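Local atomic coordinates of putative phosphatase (Bacteroides thetaiotaomicron, PDB entry 3KYA), a protein that is of uncertain function, possibly a phosphatase, binds zinc ions, and combines an IPT/TIG domain with a probable beta-propeller. Residues Y262-R273 with Q302-F313. Residues are numbered along the deposited sequence; the frame is centred on the assembly and turned at random.
Sequences YFNSYEKGQVFR and QLFTIADPSWEF
The phenol ring of Tyr266 lies flat against the backbone of Ser310: Ser310 CA stands 3.5 Å from the ring centroid and only 11° off its normal, a CH-pi contact, while Ser310 CB reaches the hydroxyl end. With CG anti to the backbone N (chi1 160°), the ring extends along the 310-312 backbone, and Glu312 CA meets its edge in plane. Replacing Tyr266 by an alanine would remove the ring, and is likely to strip Ser310 of its aromatic cover. The bond from Trp311 N to Tyr266 O (3.1 Å) falls on a carbonyl lone pair. Ser310 N donates to Glu267 O from above the carbonyl plane, and one water links Glu267 O to Ser310 OG. Two further waters connect Lys268 O to the 307-308 backbone.

The Phe313 ring is clamped on both faces, by Asn264 ND2 3.4 Å above one and Ile306 CD1 over the centre of the other; Val271 CG2 meets its rim, 3.6 Å from Phe313 CZ. Asn264 OD1 takes its hydrogen bond from Asn250 N. A CB modelled on Gly269 would lie 3.3 Å from Trp311 CB, and the positive phi also favours glycine. Val271 N bonds to Phe304 O and Leu303 N to Val271 O, both at 3.0 Å. The axes of 270-273 and 302-305 approach to 4.8 Å with N-to-C directions 165° apart, hence antiparallel; in the order 252-254, 261-265, 270-274, 300-305 the last is outermost within this chain. Residues 306-312 then lead to the next four-stranded sheet, a blade-to-blade connection consistent with a beta-propeller.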
loop_
_atom_site.group_PDB
_atom_site.type_symbol
_atom_site.label_atom_id
_atom_site.label_comp_id
_atom_site.label_asym_id
_atom_site.label_seq_id
_atom_site.Cartn_x
_atom_site.Cartn_y
_atom_site.Cartn_z
ATOM N N TYR A 262 -10.286 27.237 -17.864
ATOM C CA TYR A 262 -8.838 27.338 -17.811
ATOM C C TYR A 262 -8.238 26.722 -19.071
ATOM O O TYR A 262 -8.623 25.617 -19.471
ATOM C CB TYR A 262 -8.296 26.672 -16.540
ATOM C CG TYR A 262 -8.728 27.413 -15.293
ATOM C CD1 TYR A 262 -8.066 28.571 -14.875
ATOM C CD2 TYR A 262 -9.836 26.995 -14.562
ATOM C CE1 TYR A 262 -8.487 29.264 -13.754
ATOM C CE2 TYR A 262 -10.252 27.675 -13.437
ATOM C CZ TYR A 262 -9.584 28.813 -13.039
ATOM O OH TYR A 262 -10.022 29.495 -11.931
ATOM N N PHE A 263 -7.368 27.469 -19.753
ATOM C CA PHE A 263 -6.659 26.939 -20.919
ATOM C C PHE A 263 -5.213 27.469 -20.906
ATOM O O PHE A 263 -4.927 28.491 -20.265
ATOM C CB PHE A 263 -7.394 27.238 -22.231
ATOM C CG PHE A 263 -7.460 28.696 -22.581
ATOM C CD1 PHE A 263 -8.425 29.514 -22.025
ATOM C CD2 PHE A 263 -6.576 29.233 -23.502
ATOM C CE1 PHE A 263 -8.486 30.858 -22.353
ATOM C CE2 PHE A 263 -6.615 30.591 -23.827
ATOM C CZ PHE A 263 -7.572 31.398 -23.258
ATOM N N ASN A 264 -4.307 26.761 -21.578
ATOM C CA ASN A 264 -2.886 27.140 -21.564
ATOM C C ASN A 264 -2.293 27.498 -22.921
ATOM O O ASN A 264 -2.985 27.554 -23.933
ATOM C CB ASN A 264 -2.041 25.981 -21.003
ATOM C CG ASN A 264 -1.739 24.912 -22.054
ATOM O OD1 ASN A 264 -2.594 24.568 -22.888
ATOM N ND2 ASN A 264 -0.521 24.376 -22.017
ATOM N N SER A 265 -0.993 27.797 -22.895
ATOM C CA SER A 265 -0.177 27.890 -24.085
ATOM C C SER A 265 1.165 27.244 -23.740
ATOM O O SER A 265 1.744 27.496 -22.671
ATOM C CB SER A 265 0.044 29.319 -24.571
ATOM O OG SER A 265 0.955 29.324 -25.666
ATOM N N TYR A 266 1.636 26.400 -24.644
ATOM C CA TYR A 266 2.951 25.781 -24.549
ATOM C C TYR A 266 4.102 26.802 -24.616
ATOM O O TYR A 266 5.181 26.580 -24.043
ATOM C CB TYR A 266 3.042 24.768 -25.684
ATOM C CG TYR A 266 4.394 24.271 -26.156
ATOM C CD1 TYR A 266 5.142 25.000 -27.075
ATOM C CD2 TYR A 266 4.855 23.013 -25.794
ATOM C CE1 TYR A 266 6.337 24.525 -27.559
ATOM C CE2 TYR A 266 6.044 22.521 -26.281
ATOM C CZ TYR A 266 6.775 23.278 -27.162
ATOM O OH TYR A 266 7.950 22.795 -27.636
ATOM N N GLU A 267 3.876 27.910 -25.314
ATOM C CA GLU A 267 4.925 28.938 -25.497
ATOM C C GLU A 267 5.757 29.179 -24.226
ATOM O O GLU A 267 6.974 28.909 -24.203
ATOM C CB GLU A 267 4.316 30.253 -25.967
ATOM C CG GLU A 267 5.394 31.306 -26.292
ATOM C CD GLU A 267 4.863 32.717 -26.358
ATOM O OE1 GLU A 267 3.921 33.050 -25.604
ATOM O OE2 GLU A 267 5.414 33.506 -27.155
ATOM N N LYS A 268 5.108 29.690 -23.182
ATOM C CA LYS A 268 5.756 29.933 -21.881
ATOM C C LYS A 268 5.097 29.135 -20.749
ATOM O O LYS A 268 5.408 29.326 -19.577
ATOM C CB LYS A 268 5.705 31.417 -21.539
ATOM C CG LYS A 268 6.472 32.304 -22.499
ATOM C CD LYS A 268 6.233 33.765 -22.159
ATOM C CE LYS A 268 7.086 34.678 -23.013
ATOM N NZ LYS A 268 6.750 36.109 -22.792
ATOM N N GLY A 269 4.178 28.242 -21.105
ATOM C CA GLY A 269 3.431 27.472 -20.109
ATOM C C GLY A 269 2.426 28.332 -19.354
ATOM O O GLY A 269 2.171 28.108 -18.171
ATOM N N GLN A 270 1.873 29.332 -20.035
ATOM C CA GLN A 270 0.858 30.207 -19.451
ATOM C C GLN A 270 -0.426 29.453 -19.109
ATOM O O GLN A 270 -0.784 28.508 -19.800
ATOM C CB GLN A 270 0.425 31.311 -20.428
ATOM C CG GLN A 270 1.458 32.321 -20.921
ATOM C CD GLN A 270 2.196 31.936 -22.195
ATOM O OE1 GLN A 270 2.477 30.774 -22.452
ATOM N NE2 GLN A 270 2.576 32.945 -22.970
ATOM N N VAL A 271 -1.112 29.895 -18.060
ATOM C CA VAL A 271 -2.451 29.420 -17.731
ATOM C C VAL A 271 -3.363 30.645 -17.756
ATOM O O VAL A 271 -3.112 31.624 -17.044
ATOM C CB VAL A 271 -2.539 28.678 -16.379
ATOM C CG1 VAL A 271 -3.999 28.422 -15.996
ATOM C CG2 VAL A 271 -1.765 27.358 -16.443
ATOM N N PHE A 272 -4.392 30.592 -18.611
ATOM C CA PHE A 272 -5.364 31.669 -18.773
ATOM C C PHE A 272 -6.714 31.270 -18.188
ATOM O O PHE A 272 -7.094 30.101 -18.254
ATOM C CB PHE A 272 -5.579 32.016 -20.252
ATOM C CG PHE A 272 -4.347 32.481 -20.966
ATOM C CD1 PHE A 272 -3.866 33.765 -20.774
ATOM C CD2 PHE A 272 -3.699 31.654 -21.868
ATOM C CE1 PHE A 272 -2.731 34.200 -21.442
ATOM C CE2 PHE A 272 -2.564 32.086 -22.542
ATOM C CZ PHE A 272 -2.081 33.359 -22.324
ATOM N N ARG A 273 -7.431 32.253 -17.642
ATOM C CA ARG A 273 -8.751 32.067 -17.032
ATOM C C ARG A 273 -9.792 32.937 -17.727
ATOM O O ARG A 273 -9.646 34.165 -17.770
ATOM C CB ARG A 273 -8.701 32.475 -15.560
ATOM C CG ARG A 273 -9.985 32.257 -14.755
ATOM C CD ARG A 273 -9.874 32.905 -13.384
ATOM N NE ARG A 273 -10.999 32.625 -12.487
ATOM C CZ ARG A 273 -12.197 33.202 -12.548
ATOM N NH1 ARG A 273 -12.482 34.084 -13.499
ATOM N NH2 ARG A 273 -13.131 32.877 -11.660
ATOM N N GLN A 302 -4.213 36.025 -17.329
ATOM C CA GLN A 302 -3.034 35.150 -17.229
ATOM C C GLN A 302 -2.629 35.050 -15.759
ATOM O O GLN A 302 -2.081 35.986 -15.203
ATOM C CB GLN A 302 -1.870 35.654 -18.092
ATOM C CG GLN A 302 -0.591 34.804 -17.989
ATOM C CD GLN A 302 0.500 35.211 -18.972
ATOM O OE1 GLN A 302 0.223 35.617 -20.104
ATOM N NE2 GLN A 302 1.748 35.066 -18.553
ATOM N N LEU A 303 -2.890 33.905 -15.134
ATOM C CA LEU A 303 -2.621 33.729 -13.709
ATOM C C LEU A 303 -1.145 33.562 -13.384
ATOM O O LEU A 303 -0.662 34.098 -12.383
ATOM C CB LEU A 303 -3.384 32.510 -13.166
ATOM C CG LEU A 303 -4.910 32.504 -13.323
ATOM C CD1 LEU A 303 -5.519 31.284 -12.636
ATOM C CD2 LEU A 303 -5.512 33.775 -12.768
ATOM N N PHE A 304 -0.451 32.802 -14.226
ATOM C CA PHE A 304 0.953 32.475 -14.045
ATOM C C PHE A 304 1.455 31.640 -15.214
ATOM O O PHE A 304 0.673 31.269 -16.118
ATOM C CB PHE A 304 1.154 31.690 -12.732
ATOM C CG PHE A 304 0.076 30.648 -12.469
ATOM C CD1 PHE A 304 0.006 29.482 -13.216
ATOM C CD2 PHE A 304 -0.851 30.838 -11.456
ATOM C CE1 PHE A 304 -0.990 28.526 -12.970
ATOM C CE2 PHE A 304 -1.850 29.896 -11.210
ATOM C CZ PHE A 304 -1.916 28.738 -11.970
ATOM N N THR A 305 2.767 31.400 -15.205
ATOM C CA THR A 305 3.437 30.458 -16.086
ATOM C C THR A 305 3.811 29.342 -15.108
ATOM O O THR A 305 4.316 29.635 -14.022
ATOM C CB THR A 305 4.657 31.065 -16.777
ATOM O OG1 THR A 305 5.497 31.705 -15.807
ATOM C CG2 THR A 305 4.218 32.104 -17.816
ATOM N N ILE A 306 3.584 28.076 -15.445
ATOM C CA ILE A 306 3.838 27.015 -14.458
ATOM C C ILE A 306 5.306 26.609 -14.252
ATOM O O ILE A 306 5.651 26.156 -13.176
ATOM C CB ILE A 306 2.956 25.743 -14.712
ATOM C CG1 ILE A 306 3.449 24.916 -15.908
ATOM C CG2 ILE A 306 1.476 26.163 -14.857
ATOM C CD1 ILE A 306 2.638 23.602 -16.150
ATOM N N ALA A 307 6.138 26.759 -15.282
ATOM C CA ALA A 307 7.546 26.373 -15.237
ATOM C C ALA A 307 8.357 27.145 -16.286
ATOM O O ALA A 307 8.338 28.372 -16.299
ATOM C CB ALA A 307 7.690 24.866 -15.438
ATOM N N ASP A 308 9.026 26.420 -17.179
ATOM C CA ASP A 308 9.857 27.016 -18.226
ATOM C C ASP A 308 9.150 27.025 -19.574
ATOM O O ASP A 308 8.060 26.471 -19.700
ATOM C CB ASP A 308 11.150 26.226 -18.313
ATOM C CG ASP A 308 11.929 26.307 -17.050
ATOM O OD1 ASP A 308 12.303 27.446 -16.671
ATOM O OD2 ASP A 308 12.163 25.236 -16.451
ATOM N N PRO A 309 9.752 27.680 -20.580
ATOM C CA PRO A 309 9.100 27.711 -21.891
ATOM C C PRO A 309 9.009 26.344 -22.551
ATOM O O PRO A 309 9.771 25.434 -22.209
ATOM C CB PRO A 309 10.019 28.625 -22.715
ATOM C CG PRO A 309 10.681 29.485 -21.709
ATOM C CD PRO A 309 10.890 28.614 -20.520
ATOM N N SER A 310 8.082 26.220 -23.493
ATOM C CA SER A 310 7.872 24.989 -24.240
ATOM C C SER A 310 7.414 23.865 -23.304
ATOM O O SER A 310 8.010 22.793 -23.269
ATOM C CB SER A 310 9.138 24.611 -25.014
ATOM O OG SER A 310 9.476 25.651 -25.933
ATOM N N TRP A 311 6.345 24.148 -22.558
ATOM C CA TRP A 311 5.815 23.238 -21.555
ATOM C C TRP A 311 4.438 22.770 -22.027
ATOM O O TRP A 311 3.497 23.565 -22.093
ATOM C CB TRP A 311 5.720 23.967 -20.210
ATOM C CG TRP A 311 6.436 23.236 -19.085
ATOM C CD1 TRP A 311 5.887 22.689 -17.951
ATOM C CD2 TRP A 311 7.844 22.966 -19.014
ATOM N NE1 TRP A 311 6.877 22.116 -17.180
ATOM C CE2 TRP A 311 8.078 22.257 -17.820
ATOM C CE3 TRP A 311 8.929 23.246 -19.860
ATOM C CZ2 TRP A 311 9.358 21.838 -17.439
ATOM C CZ3 TRP A 311 10.202 22.829 -19.481
ATOM C CH2 TRP A 311 10.403 22.138 -18.282
ATOM N N GLU A 312 4.342 21.496 -22.394
ATOM C CA GLU A 312 3.098 20.923 -22.911
ATOM C C GLU A 312 2.317 20.279 -21.781
ATOM O O GLU A 312 2.788 19.297 -21.197
ATOM C CB GLU A 312 3.417 19.877 -23.972
ATOM C CG GLU A 312 2.182 19.358 -24.703
ATOM C CD GLU A 312 2.478 18.221 -25.649
ATOM O OE1 GLU A 312 3.638 17.771 -25.744
ATOM O OE2 GLU A 312 1.531 17.769 -26.318
ATOM N N PHE A 313 1.117 20.780 -21.488
ATOM C CA PHE A 313 0.359 20.223 -20.356
ATOM C C PHE A 313 -1.141 20.415 -20.400
ATOM O O PHE A 313 -1.649 21.308 -21.075
ATOM C CB PHE A 313 0.881 20.804 -19.018
ATOM C CG PHE A 313 0.613 22.280 -18.824
ATOM C CD1 PHE A 313 1.507 23.239 -19.301
ATOM C CD2 PHE A 313 -0.511 22.713 -18.133
ATOM C CE1 PHE A 313 1.268 24.599 -19.111
ATOM C CE2 PHE A 313 -0.758 24.081 -17.939
ATOM C CZ PHE A 313 0.133 25.020 -18.437
HETATM O O HOH W 1 8.334 28.073 -26.380
HETATM O O HOH W 2 5.819 26.965 -17.991
HETATM O O HOH W 3 7.923 30.015 -18.754
HETATM O O HOH W 4 1.540 35.723 -22.284
#